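Local structure of branched-chain-amino-acid aminotransferase (3UZO) at residues R35-L41 against G52-N58; Y71-C75 against S104-M110; N97-R102 against L113-F118; A121-V125 against F165-C169. The protein probably catalyses the pyridoxal-phosphate-dependent transfer of an amino group between the branched-chain amino acids leucine, isoleucine or valine and 2-oxoglutarate. Residues are numbered along the deposited sequence.

Contact 1. Residues R35-L41 against G52-N58; sequences RTDLRYL and GTLTEDN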
# COMPACT_ATOMS: atom_id res chain seq x y z
N ARG A 35 19.48 1.63 -16.66
CA ARG A 35 20.28 0.74 -15.83
C ARG A 35 21.70 1.24 -15.66
O ARG A 35 22.44 1.41 -16.64
CB ARG A 35 20.30 -0.67 -16.42
CG ARG A 35 21.05 -1.67 -15.55
CD ARG A 35 20.91 -3.08 -16.06
NE ARG A 35 21.65 -4.03 -15.23
CZ ARG A 35 21.53 -5.35 -15.32
NH1 ARG A 35 20.69 -5.89 -16.21
NH2 ARG A 35 22.24 -6.15 -14.53
N THR A 36 22.08 1.51 -14.42
CA THR A 36 23.44 1.95 -14.17
C THR A 36 24.25 0.70 -13.82
O THR A 36 23.68 -0.39 -13.71
CB THR A 36 23.51 3.01 -13.04
OG1 THR A 36 22.79 2.54 -11.90
CG2 THR A 36 22.91 4.34 -13.52
N ASP A 37 25.55 0.84 -13.65
CA ASP A 37 26.40 -0.33 -13.41
C ASP A 37 26.24 -1.14 -12.12
O ASP A 37 26.04 -2.35 -12.16
CB ASP A 37 27.87 0.06 -13.58
CG ASP A 37 28.19 0.58 -14.98
OD1 ASP A 37 27.38 0.35 -15.90
OD2 ASP A 37 29.25 1.22 -15.16
N LEU A 38 26.32 -0.47 -10.98
CA LEU A 38 26.26 -1.17 -9.71
C LEU A 38 25.29 -0.58 -8.69
O LEU A 38 25.13 0.64 -8.59
CB LEU A 38 27.65 -1.20 -9.10
CG LEU A 38 28.72 -1.94 -9.92
CD1 LEU A 38 30.12 -1.53 -9.45
CD2 LEU A 38 28.51 -3.44 -9.77
N ARG A 39 24.65 -1.47 -7.93
CA ARG A 39 23.73 -1.04 -6.87
C ARG A 39 24.11 -1.72 -5.56
O ARG A 39 24.76 -2.78 -5.55
CB ARG A 39 22.28 -1.35 -7.24
CG ARG A 39 21.99 -2.79 -7.65
CD ARG A 39 21.36 -2.82 -9.03
NE ARG A 39 22.37 -2.68 -10.06
CZ ARG A 39 22.29 -1.90 -11.13
NH1 ARG A 39 21.22 -1.14 -11.36
NH2 ARG A 39 23.30 -1.89 -11.98
N TYR A 40 23.71 -1.09 -4.45
CA TYR A 40 23.98 -1.58 -3.11
C TYR A 40 22.86 -2.51 -2.64
O TYR A 40 21.67 -2.26 -2.89
CB TYR A 40 24.12 -0.38 -2.17
CG TYR A 40 24.37 -0.71 -0.71
CD1 TYR A 40 25.64 -0.57 -0.15
CD2 TYR A 40 23.33 -1.12 0.12
CE1 TYR A 40 25.87 -0.82 1.21
CE2 TYR A 40 23.54 -1.38 1.48
CZ TYR A 40 24.81 -1.23 2.01
OH TYR A 40 25.02 -1.48 3.35
N LEU A 41 23.24 -3.59 -1.97
CA LEU A 41 22.27 -4.56 -1.47
C LEU A 41 22.70 -5.06 -0.10
O LEU A 41 23.85 -5.47 0.09
CB LEU A 41 22.16 -5.74 -2.44
CG LEU A 41 21.17 -6.86 -2.07
CD1 LEU A 41 19.76 -6.33 -2.11
CD2 LEU A 41 21.32 -8.02 -3.06
N GLY A 52 26.31 -5.26 3.84
CA GLY A 52 25.86 -4.81 2.54
C GLY A 52 26.98 -4.95 1.52
O GLY A 52 28.16 -4.95 1.87
N THR A 53 26.62 -5.08 0.25
CA THR A 53 27.60 -5.23 -0.81
C THR A 53 27.11 -4.58 -2.10
O THR A 53 25.94 -4.21 -2.21
CB THR A 53 27.88 -6.71 -1.11
OG1 THR A 53 28.79 -6.81 -2.21
CG2 THR A 53 26.60 -7.43 -1.48
N LEU A 54 28.01 -4.44 -3.06
CA LEU A 54 27.65 -3.88 -4.35
C LEU A 54 27.44 -5.05 -5.30
O LEU A 54 28.19 -6.04 -5.26
CB LEU A 54 28.74 -2.97 -4.90
CG LEU A 54 28.93 -1.62 -4.21
CD1 LEU A 54 30.00 -0.82 -4.94
CD2 LEU A 54 27.61 -0.86 -4.21
N THR A 55 26.43 -4.94 -6.15
CA THR A 55 26.14 -5.98 -7.12
C THR A 55 25.74 -5.34 -8.44
O THR A 55 25.31 -4.19 -8.47
CB THR A 55 25.02 -6.91 -6.63
OG1 THR A 55 24.72 -7.87 -7.66
CG2 THR A 55 23.75 -6.11 -6.29
N GLU A 56 25.90 -6.08 -9.53
CA GLU A 56 25.52 -5.57 -10.83
C GLU A 56 24.11 -6.00 -11.24
O GLU A 56 23.51 -5.41 -12.14
CB GLU A 56 26.54 -6.06 -11.87
CG GLU A 56 25.95 -6.47 -13.21
CD GLU A 56 25.24 -7.81 -13.16
OE1 GLU A 56 24.61 -8.18 -14.18
OE2 GLU A 56 25.29 -8.50 -12.12
N ASP A 57 23.57 -7.00 -10.57
CA ASP A 57 22.27 -7.58 -10.93
C ASP A 57 21.10 -6.69 -11.43
O ASP A 57 20.75 -6.74 -12.60
CB ASP A 57 21.81 -8.51 -9.81
CG ASP A 57 20.76 -9.50 -10.28
OD1 ASP A 57 20.63 -10.59 -9.67
OD2 ASP A 57 20.05 -9.18 -11.25
N ASN A 58 20.50 -5.90 -10.56
CA ASN A 58 19.36 -5.02 -10.92
C ASN A 58 18.00 -5.75 -10.94
O ASN A 58 16.96 -5.15 -11.22
CB ASN A 58 19.65 -4.22 -12.23
CG ASN A 58 18.78 -4.62 -13.44
OD1 ASN A 58 18.23 -3.76 -14.14
ND2 ASN A 58 18.69 -5.91 -13.71
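This contact is the open end of a beta hairpin, strands 39-45 and 48-55, at the edge of the seven-stranded antiparallel sheet, where 48-55 is outermost within the chain. The register follows from the backbone: R39 and T55 form one hydrogen-bonded pair (R39 N to T55 O 2.9 Å, T55 N to R39 O 2.8 Å), L41 and T53 the next (L41 N to T53 O and T53 N to L41 O, both 2.8 Å), and Y40 with L54 is the non-hydrogen-bonded pair between them, CA to CA 4.5 Å. The short strand axes pass 4.6 Å apart with their directions at 133°. Side chains alternate: Y40 and L54 share the face covered by helix 115-128, where Q117 bonds the Y40 hydroxyl, while R39, L41, T53 and T55 lie on the other. There R39 NH1 makes a salt bridge to E64 of the second subunit. G52 has phi 86°, and a CB there would collide with Y40 OH. At the strand end T55 OG1 accepts from D57 N at 3.2 Å, an ST turn. R35 reaches over this turn: its NH2 donates to E56 O at 2.8 Å and forms a salt bridge with E56 OE1 at 3.1 Å.

Contact 2. Residues Y71-C75 against S104-M110; sequences YGQQC and SCRRLLM. With GLU (glutamic acid), chain F.
The entry to strand 74-83 meets the C-terminal end of helix 94-107 here, beside a bound glutamate and against the subunit interface. The helix stops in a Schellman motif: L109 (phi 59°) is C-prime, M110 N bonds C105 O at 2.8 Å and L109 N bonds R106 O at 3.2 Å. Facing it, G72 has phi 46°, Q73 centres an inverse gamma turn (phi -80°, psi 88°), and Q74 and C75 are extended. The nearest CA pairs are Q73 with L108 and C75 with S104, both 6.3 Å. Q73, chi1 and chi2 t, donates from NE2 to L108 O at 2.8 Å; T159 also meets NE2, and OE1 is bonded to T67 and A160. L108, chi1 m and chi2 t, sets CD1 3.4 Å from Q74 O. M110, chi1 m and chi2 t, brings SD to 3.4 Å from Q73 CG and CE to 3.5 Å from C75 SG. C75, chi1 p, has SG 3.8 Å from C105 SG and CB 3.7 Å from S104 CB; the S104 hydroxyl bonds K202 N. Y71 does not touch 104-110; its OH lies 2.8 Å from the glutamate OXT. One direct hydrogen bond thus meets a helix-end carbonyl, and the rest is mostly sulfur and aliphatic packing.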
# COMPACT_ATOMS: atom_id res chain seq x y z
N TYR A 71 1.58 -7.74 1.14
CA TYR A 71 1.06 -6.82 2.15
C TYR A 71 1.70 -5.45 2.17
O TYR A 71 1.79 -4.82 3.23
CB TYR A 71 1.17 -7.48 3.53
CG TYR A 71 0.60 -8.87 3.54
CD1 TYR A 71 1.43 -9.98 3.67
CD2 TYR A 71 -0.77 -9.08 3.37
CE1 TYR A 71 0.92 -11.28 3.63
CE2 TYR A 71 -1.30 -10.37 3.32
CZ TYR A 71 -0.44 -11.46 3.45
OH TYR A 71 -0.93 -12.74 3.36
N GLY A 72 2.14 -4.99 1.00
CA GLY A 72 2.76 -3.69 0.87
C GLY A 72 3.81 -3.32 1.90
O GLY A 72 3.99 -2.13 2.19
N GLN A 73 4.50 -4.30 2.47
CA GLN A 73 5.53 -3.97 3.46
C GLN A 73 6.77 -3.54 2.69
O GLN A 73 7.65 -4.34 2.38
CB GLN A 73 5.84 -5.17 4.36
CG GLN A 73 6.84 -4.83 5.45
CD GLN A 73 6.92 -5.89 6.52
OE1 GLN A 73 7.08 -7.09 6.23
NE2 GLN A 73 6.81 -5.47 7.78
N GLN A 74 6.81 -2.25 2.39
CA GLN A 74 7.88 -1.68 1.59
C GLN A 74 7.89 -0.18 1.84
O GLN A 74 6.85 0.41 2.12
CB GLN A 74 7.57 -1.95 0.12
CG GLN A 74 6.23 -1.29 -0.29
CD GLN A 74 5.76 -1.67 -1.69
OE1 GLN A 74 5.43 -0.80 -2.50
NE2 GLN A 74 5.70 -2.97 -1.96
N CYS A 75 9.06 0.44 1.71
CA CYS A 75 9.16 1.88 1.87
C CYS A 75 10.37 2.30 1.07
O CYS A 75 11.23 1.48 0.76
CB CYS A 75 9.30 2.28 3.35
SG CYS A 75 10.92 1.96 4.10
N SER A 104 9.55 5.68 8.28
CA SER A 104 8.75 4.85 7.38
C SER A 104 8.87 3.39 7.82
O SER A 104 7.86 2.68 7.92
CB SER A 104 9.22 4.98 5.93
OG SER A 104 8.97 6.27 5.41
N CYS A 105 10.09 2.95 8.09
CA CYS A 105 10.33 1.58 8.53
C CYS A 105 9.58 1.28 9.82
O CYS A 105 8.90 0.26 9.94
CB CYS A 105 11.82 1.33 8.76
SG CYS A 105 12.79 1.09 7.25
N ARG A 106 9.70 2.19 10.78
CA ARG A 106 9.04 2.02 12.06
C ARG A 106 7.54 1.83 11.87
O ARG A 106 6.94 0.96 12.50
CB ARG A 106 9.30 3.25 12.92
CG ARG A 106 9.35 2.98 14.41
CD ARG A 106 9.91 4.19 15.11
NE ARG A 106 11.13 4.64 14.45
CZ ARG A 106 11.74 5.79 14.69
NH1 ARG A 106 11.24 6.63 15.60
NH2 ARG A 106 12.84 6.11 14.04
N ARG A 107 6.94 2.63 11.00
CA ARG A 107 5.50 2.57 10.75
C ARG A 107 5.01 1.24 10.19
O ARG A 107 3.86 0.86 10.40
CB ARG A 107 5.07 3.72 9.82
CG ARG A 107 3.57 3.83 9.60
CD ARG A 107 2.79 3.94 10.92
NE ARG A 107 1.38 4.30 10.73
CZ ARG A 107 0.39 3.46 10.45
NH1 ARG A 107 0.61 2.16 10.31
NH2 ARG A 107 -0.84 3.93 10.30
N LEU A 108 5.89 0.52 9.48
CA LEU A 108 5.51 -0.77 8.92
C LEU A 108 6.19 -1.95 9.61
O LEU A 108 6.24 -3.05 9.07
CB LEU A 108 5.83 -0.80 7.42
CG LEU A 108 5.05 0.21 6.56
CD1 LEU A 108 5.24 -0.16 5.09
CD2 LEU A 108 3.58 0.18 6.92
N LEU A 109 6.71 -1.70 10.81
CA LEU A 109 7.39 -2.73 11.60
C LEU A 109 8.59 -3.35 10.88
O LEU A 109 8.85 -4.54 11.01
CB LEU A 109 6.39 -3.83 11.99
CG LEU A 109 5.44 -3.53 13.16
CD1 LEU A 109 4.89 -2.12 13.08
CD2 LEU A 109 4.32 -4.55 13.16
N MET A 110 9.31 -2.53 10.13
CA MET A 110 10.50 -3.01 9.43
C MET A 110 11.72 -2.50 10.19
O MET A 110 11.67 -1.44 10.80
CB MET A 110 10.54 -2.50 7.98
CG MET A 110 9.32 -2.92 7.15
SD MET A 110 9.55 -2.77 5.37
CE MET A 110 9.29 -1.01 5.15
N GLU F . -5.84 -12.08 2.83
CA GLU F . -5.92 -12.74 4.17
C GLU F . -4.54 -13.11 4.65
O GLU F . -4.38 -13.32 5.87
CB GLU F . -6.77 -14.00 4.09
CG GLU F . -8.26 -13.74 4.17
CD GLU F . -9.05 -15.02 4.32
OE1 GLU F . -8.61 -15.91 5.09
OE2 GLU F . -10.12 -15.13 3.68
OXT GLU F . -3.64 -13.20 3.79

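Contact 3. Residues N97-R102 against L113-F118; sequences NAARMR and LSDEQF. With PLP (pyridoxal-5'-phosphate), chain C.
F118, M101 and R102 lose much of the surface buried where helix 94-107 meets the start of helix 115-128. The 97-102 segment is helical throughout; L113 and S114 are extended and D115-F118 form the first turn of the next helix. S114 is its N-cap, with chi1 p, and S114 OG accepts from Q117 N at 3.2 Å. The closest CA pairs are A98 with D115, 5.4 Å, and R102 with L113, 6.3 Å. F118, chi1 t and chi2 100°, turns a ring face to A98: A98 CA stands 3.8 Å from the ring centroid, 7° off the normal, a CH-pi contact. M101, chi1 and chi2 t and chi3 p, comes to the ring edge, its SD 3.6 Å from F118 CE1 and 5.0 Å from the centroid, a Met-aromatic contact. These are two successive helices joined by a short loop, packed on the antiparallel sheet of this class-IV aminotransferase. R102, with chi1 -141° and chi2 128° between wells and chi3 p, carries its guanidinium across the junction: NH1 donates to D115 OD2 at 2.6 Å and to L113 O at 3.0 Å, NH2 to D115 OD2 at 2.9 Å, so a salt bridge and a backbone bond share one group. A water donates to A98 O (2.8 Å) and L113 O (2.7 Å). R100 takes no part in this junction; its NH1 donates to the pyridoxal phosphate O2P at 2.7 Å.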
# COMPACT_ATOMS: atom_id res chain seq x y z
N ASN A 97 16.91 12.15 4.77
CA ASN A 97 16.30 10.97 4.15
C ASN A 97 16.47 9.75 5.04
O ASN A 97 15.55 8.95 5.17
CB ASN A 97 16.95 10.67 2.79
CG ASN A 97 16.71 11.76 1.78
OD1 ASN A 97 15.72 11.76 1.04
ND2 ASN A 97 17.61 12.72 1.75
N ALA A 98 17.65 9.59 5.64
CA ALA A 98 17.91 8.45 6.51
C ALA A 98 16.94 8.47 7.68
O ALA A 98 16.37 7.45 8.03
CB ALA A 98 19.35 8.47 7.02
N ALA A 99 16.79 9.64 8.30
CA ALA A 99 15.89 9.77 9.44
C ALA A 99 14.45 9.48 9.01
O ALA A 99 13.71 8.79 9.72
CB ALA A 99 15.99 11.18 10.01
N ARG A 100 14.05 10.00 7.85
CA ARG A 100 12.70 9.76 7.40
C ARG A 100 12.44 8.30 7.09
O ARG A 100 11.36 7.78 7.36
CB ARG A 100 12.36 10.62 6.17
CG ARG A 100 10.89 10.55 5.79
CD ARG A 100 10.53 11.58 4.75
NE ARG A 100 11.17 11.31 3.47
CZ ARG A 100 11.12 12.14 2.43
NH1 ARG A 100 10.45 13.29 2.53
NH2 ARG A 100 11.74 11.83 1.29
N MET A 101 13.43 7.61 6.52
CA MET A 101 13.21 6.22 6.19
C MET A 101 13.10 5.41 7.47
O MET A 101 12.48 4.35 7.49
CB MET A 101 14.33 5.66 5.32
CG MET A 101 13.91 4.37 4.62
SD MET A 101 15.12 3.81 3.41
CE MET A 101 16.24 2.99 4.49
N ARG A 102 13.72 5.91 8.54
CA ARG A 102 13.64 5.24 9.84
C ARG A 102 12.19 5.32 10.31
O ARG A 102 11.65 4.38 10.91
CB ARG A 102 14.56 5.95 10.84
CG ARG A 102 15.28 5.02 11.78
CD ARG A 102 16.77 5.31 11.77
NE ARG A 102 17.07 6.69 12.11
CZ ARG A 102 18.02 7.40 11.52
NH1 ARG A 102 18.75 6.85 10.55
NH2 ARG A 102 18.24 8.66 11.88
N LEU A 113 17.46 1.56 9.59
CA LEU A 113 18.82 1.70 9.08
C LEU A 113 19.41 2.99 9.64
O LEU A 113 18.79 4.05 9.58
CB LEU A 113 18.82 1.75 7.56
CG LEU A 113 18.57 0.40 6.89
CD1 LEU A 113 18.12 0.65 5.49
CD2 LEU A 113 19.84 -0.45 6.92
N SER A 114 20.62 2.90 10.18
CA SER A 114 21.29 4.06 10.75
C SER A 114 21.74 5.01 9.64
O SER A 114 21.83 4.60 8.48
CB SER A 114 22.52 3.62 11.54
OG SER A 114 23.53 3.12 10.67
N ASP A 115 22.01 6.26 9.99
CA ASP A 115 22.49 7.25 9.02
C ASP A 115 23.78 6.70 8.42
O ASP A 115 24.06 6.83 7.23
CB ASP A 115 22.82 8.58 9.71
CG ASP A 115 21.59 9.34 10.16
OD1 ASP A 115 21.76 10.50 10.59
OD2 ASP A 115 20.47 8.79 10.08
N GLU A 116 24.57 6.09 9.30
CA GLU A 116 25.85 5.49 8.96
C GLU A 116 25.76 4.58 7.74
O GLU A 116 26.46 4.77 6.74
CB GLU A 116 26.36 4.69 10.16
CG GLU A 116 27.55 3.79 9.87
CD GLU A 116 28.86 4.52 9.97
OE1 GLU A 116 29.06 5.50 9.21
OE2 GLU A 116 29.69 4.12 10.81
N GLN A 117 24.92 3.56 7.84
CA GLN A 117 24.79 2.61 6.74
C GLN A 117 24.01 3.19 5.56
O GLN A 117 24.30 2.86 4.41
CB GLN A 117 24.12 1.33 7.24
CG GLN A 117 23.96 0.25 6.16
CD GLN A 117 23.65 -1.13 6.75
OE1 GLN A 117 23.20 -1.24 7.89
NE2 GLN A 117 23.87 -2.18 5.96
N PHE A 118 23.04 4.05 5.85
CA PHE A 118 22.23 4.64 4.79
C PHE A 118 23.07 5.55 3.91
O PHE A 118 23.10 5.41 2.67
CB PHE A 118 21.07 5.44 5.40
CG PHE A 118 20.12 6.03 4.38
CD1 PHE A 118 18.91 5.40 4.09
CD2 PHE A 118 20.43 7.22 3.73
CE1 PHE A 118 18.01 5.96 3.16
CE2 PHE A 118 19.53 7.78 2.79
CZ PHE A 118 18.33 7.15 2.51
N1 PLP C . 4.94 14.18 -1.37
C2 PLP C . 4.99 12.88 -1.88
C2A PLP C . 3.69 12.08 -1.96
C3 PLP C . 6.27 12.36 -2.30
O3 PLP C . 6.36 11.12 -2.80
C4 PLP C . 7.46 13.19 -2.19
C4A PLP C . 8.84 12.56 -2.65
C5 PLP C . 7.32 14.55 -1.64
C6 PLP C . 6.07 15.02 -1.24
C5A PLP C . 8.43 15.51 -1.46
O4P PLP C . 9.39 15.09 -0.52
P PLP C . 10.94 15.33 -0.78
O1P PLP C . 11.42 14.63 -2.01
O2P PLP C . 11.57 14.77 0.52
O3P PLP C . 11.13 16.82 -0.74
O HOH W 1 17.37 4.86 7.43

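Contact 4. Residues A121-V125 against F165-C169; sequences ACLQV and FSVFC
Helix 115-128 lies against strand 162-172 of the antiparallel sheet in an alpha/beta packing contact with no hydrogen bond between the segments. The helix 121-125 and strand 165-169 axes come within 8.4 Å, and their N-to-C directions differ by 35°. C122 CA is nearest V167 CA (6.6 Å) and V125 CA nearest F168 CA (6.8 Å). A121 and V125, one turn apart and joined by V125 N to A121 O at 3.0 Å, point at the strand; V167 and C169 point back, while S166 and F168 point away. V125, the most covered residue, has chi1 t: CG2 sits 3.3 Å from V167 O and 4.0 Å from V167 CB, and CG1 is 3.6 Å from C169 SG, which chi1 p directs there. V167, chi1 t, sets CG2 3.9 Å from A121 CB. F165 leaves the strand sideways; with chi1 t and chi2 52° its ring swings to the helix, CE2 3.9 Å from A121 CB. F168, chi1 p, takes the other face, where it packs on R145, a glutamate-binding residue. Strand 162-172 runs between strands 39-45 and 141-151, and the helix also spans both neighbours, A121 and V125 touching Y40 on one and V125 touching L144 on the other.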
# COMPACT_ATOMS: atom_id res chain seq x y z
N ALA A 121 25.78 3.77 2.03
CA ALA A 121 25.26 3.06 0.86
C ALA A 121 25.11 4.01 -0.34
O ALA A 121 25.49 3.67 -1.45
CB ALA A 121 23.91 2.41 1.19
N CYS A 122 24.55 5.19 -0.12
CA CYS A 122 24.41 6.13 -1.23
C CYS A 122 25.79 6.59 -1.72
O CYS A 122 26.00 6.70 -2.93
CB CYS A 122 23.53 7.32 -0.84
SG CYS A 122 24.04 8.19 0.63
N LEU A 123 26.74 6.83 -0.81
CA LEU A 123 28.08 7.24 -1.24
C LEU A 123 28.70 6.16 -2.12
O LEU A 123 29.24 6.46 -3.18
CB LEU A 123 28.98 7.51 -0.03
CG LEU A 123 28.59 8.71 0.83
CD1 LEU A 123 29.46 8.77 2.08
CD2 LEU A 123 28.74 9.99 -0.00
N GLN A 124 28.61 4.91 -1.68
CA GLN A 124 29.15 3.80 -2.46
C GLN A 124 28.54 3.76 -3.85
O GLN A 124 29.24 3.59 -4.84
CB GLN A 124 28.88 2.45 -1.78
CG GLN A 124 29.75 2.15 -0.57
CD GLN A 124 29.66 0.68 -0.17
OE1 GLN A 124 29.89 -0.21 -0.98
NE2 GLN A 124 29.32 0.42 1.09
N VAL A 125 27.22 3.92 -3.93
CA VAL A 125 26.54 3.90 -5.22
C VAL A 125 26.95 5.09 -6.08
O VAL A 125 27.22 4.92 -7.27
CB VAL A 125 24.99 3.88 -5.04
CG1 VAL A 125 24.27 4.01 -6.40
CG2 VAL A 125 24.59 2.58 -4.37
N PHE A 165 17.56 -4.26 1.95
CA PHE A 165 17.75 -2.81 1.85
C PHE A 165 18.63 -2.66 0.62
O PHE A 165 19.68 -3.29 0.53
CB PHE A 165 18.50 -2.24 3.05
CG PHE A 165 19.04 -0.85 2.82
CD1 PHE A 165 18.21 0.17 2.34
CD2 PHE A 165 20.37 -0.54 3.11
CE1 PHE A 165 18.70 1.47 2.16
CE2 PHE A 165 20.87 0.76 2.93
CZ PHE A 165 20.02 1.76 2.46
N SER A 166 18.20 -1.83 -0.32
CA SER A 166 18.97 -1.65 -1.54
C SER A 166 18.95 -0.20 -1.99
O SER A 166 18.03 0.56 -1.67
CB SER A 166 18.40 -2.55 -2.65
OG SER A 166 19.12 -2.43 -3.86
N VAL A 167 19.99 0.19 -2.72
CA VAL A 167 20.07 1.54 -3.26
C VAL A 167 20.61 1.47 -4.67
O VAL A 167 21.72 0.96 -4.90
CB VAL A 167 21.03 2.47 -2.45
CG1 VAL A 167 20.94 3.90 -3.01
CG2 VAL A 167 20.66 2.49 -0.97
N PHE A 168 19.82 1.95 -5.64
CA PHE A 168 20.29 2.00 -7.02
C PHE A 168 20.15 3.45 -7.45
O PHE A 168 19.46 4.24 -6.79
CB PHE A 168 19.51 1.04 -7.95
CG PHE A 168 18.06 1.38 -8.15
CD1 PHE A 168 17.68 2.32 -9.12
CD2 PHE A 168 17.07 0.72 -7.42
CE1 PHE A 168 16.32 2.58 -9.36
CE2 PHE A 168 15.71 0.98 -7.66
CZ PHE A 168 15.34 1.91 -8.63
N CYS A 169 20.84 3.83 -8.52
CA CYS A 169 20.78 5.20 -8.99
C CYS A 169 20.41 5.26 -10.46
O CYS A 169 20.58 4.29 -11.19
CB CYS A 169 22.11 5.92 -8.74
SG CYS A 169 23.51 5.26 -9.67

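From the N terminus, contact 1 closes first, joining two strands across the hairpin loop, before any other contact opens. Contact 2 then opens at 71-75 and closes at 104-110. Contact 3 opens inside that span, at 97-102, and closes beyond it at 113-118, so the two cross on helix 94-107, where C75 SG packs on M101 CG at 3.9 Å. Contact 4 follows in series, taking helix 115-128 on from contact 3 and returning at 165-169 to the sheet that contacts 1 and 2 also reach. It is joined to contact 1 by the backbone hydrogen bond from Y40 N to V167 O, 2.9 Å. F165 meets M101 and F118, tying both helices to the sheet.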